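Local coordinates for protein metal-dependent hydrolase (Lactobacillus plantarum, PDB 2F6K) that probably decarboxylates aminocarboxymuconate semialdehyde, as a metal-dependent member of the amidohydrolase family that holds manganese, at residues A[181-184]-A[185-189]. Residues are numbered along the deposited sequence; the frame is centred on the assembly and turned at random.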
# COMPACT_ATOMS: atom_id res chain seq x y z
N THR A 181 -1.86 -16.25 -8.74
CA THR A 181 -0.46 -16.60 -8.87
C THR A 181 0.29 -16.41 -7.55
O THR A 181 1.07 -17.28 -7.14
CB THR A 181 0.23 -15.75 -9.95
OG1 THR A 181 -0.54 -15.80 -11.17
CG2 THR A 181 1.62 -16.31 -10.24
N MSE A 182 0.05 -15.28 -6.90
CA MSE A 182 0.73 -15.03 -5.63
C MSE A 182 0.29 -16.05 -4.59
O MSE A 182 1.11 -16.55 -3.82
CB MSE A 182 0.43 -13.61 -5.14
CG MSE A 182 0.95 -12.50 -6.05
SE MSE A 182 0.87 -10.72 -5.24
CE MSE A 182 -0.99 -10.31 -5.54
N THR A 183 -1.00 -16.40 -4.60
CA THR A 183 -1.52 -17.36 -3.65
C THR A 183 -0.94 -18.76 -3.82
O THR A 183 -0.63 -19.42 -2.83
CB THR A 183 -3.06 -17.43 -3.72
OG1 THR A 183 -3.61 -16.14 -3.44
CG2 THR A 183 -3.60 -18.42 -2.69
N PHE A 184 -0.81 -19.22 -5.06
CA PHE A 184 -0.25 -20.55 -5.32
C PHE A 184 1.17 -20.65 -4.75
O PHE A 184 1.53 -21.64 -4.11
CB PHE A 184 -0.19 -20.82 -6.82
CG PHE A 184 0.45 -22.14 -7.18
CD1 PHE A 184 -0.24 -23.33 -6.98
CD2 PHE A 184 1.71 -22.18 -7.74
CE1 PHE A 184 0.32 -24.55 -7.34
CE2 PHE A 184 2.29 -23.41 -8.11
CZ PHE A 184 1.59 -24.59 -7.91
N ILE A 185 1.98 -19.63 -5.00
CA ILE A 185 3.34 -19.64 -4.52
C ILE A 185 3.35 -19.57 -3.00
O ILE A 185 4.19 -20.19 -2.34
CB ILE A 185 4.11 -18.45 -5.14
CG1 ILE A 185 4.06 -18.57 -6.66
CG2 ILE A 185 5.54 -18.43 -4.62
CD1 ILE A 185 4.82 -17.49 -7.42
N ASN A 186 2.40 -18.83 -2.43
CA ASN A 186 2.32 -18.70 -0.99
C ASN A 186 2.12 -20.10 -0.42
O ASN A 186 2.70 -20.48 0.60
CB ASN A 186 1.14 -17.80 -0.61
CG ASN A 186 1.18 -17.36 0.83
OD1 ASN A 186 0.28 -17.66 1.61
ND2 ASN A 186 2.23 -16.64 1.20
N MSE A 187 1.29 -20.88 -1.11
CA MSE A 187 0.99 -22.23 -0.69
C MSE A 187 2.24 -23.11 -0.82
O MSE A 187 2.43 -24.06 -0.06
CB MSE A 187 -0.17 -22.76 -1.52
CG MSE A 187 -1.46 -21.99 -1.26
SE MSE A 187 -2.91 -22.48 -2.43
CE MSE A 187 -3.63 -24.02 -1.50
N LEU A 188 3.09 -22.80 -1.79
CA LEU A 188 4.32 -23.56 -1.95
C LEU A 188 5.18 -23.28 -0.72
O LEU A 188 5.65 -24.18 -0.05
CB LEU A 188 5.06 -23.13 -3.21
CG LEU A 188 4.41 -23.48 -4.54
CD1 LEU A 188 5.31 -22.99 -5.69
CD2 LEU A 188 4.19 -24.98 -4.63
N LYS A 189 5.36 -21.99 -0.45
CA LYS A 189 6.17 -21.53 0.67
C LYS A 189 5.80 -22.21 1.99
O LYS A 189 6.68 -22.58 2.77
CB LYS A 189 6.02 -20.01 0.80
CG LYS A 189 6.75 -19.40 2.00
CD LYS A 189 6.44 -17.91 2.12
CE LYS A 189 6.96 -17.31 3.43
NZ LYS A 189 8.44 -17.42 3.52
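One face of the Phe184 ring is covered by Leu188 CG, one turn on in the last stretch of helix 171-189, which follows the fifth strand of the amidohydrolase TIM barrel. The two side chains meet where Phe184 CE2 lies 3.9 Å from Leu188 CD1. With CG anti to the backbone N (chi1 177°), the ring stands out from the helix, and Leu188 (chi1 -69°) folds its branch back against it, CG lying 3.4 Å from Phe184 O. Leu210 of helix 210-225 and Val229, Val232 and Met233 of helix 229-235 also touch Phe184, and Val232 touches Leu188 too, so the pair joins this helix to its neighbours. Trimming Phe184 to an alanine removes the ring, which is likely to leave Leu188 without its aromatic partner and open a gap facing helices 210-225 and 229-235. On another side of the helix, Thr183 CG2 packs against the selenium of the selenomethionine Met187 at 4.1 Å, and Phe132 touches both residues; Thr183 OG1 is hydrogen-bonded to Asp179 O, one turn back. Asn186 N to Met182 O, Met187 N to Thr183 O and Leu188 N to Phe184 O, each 3.0 Å, hold the turns; Ile185 N to Thr181 O is weak. Ile185 sends CG1 back to 3.3 Å from Thr181 O.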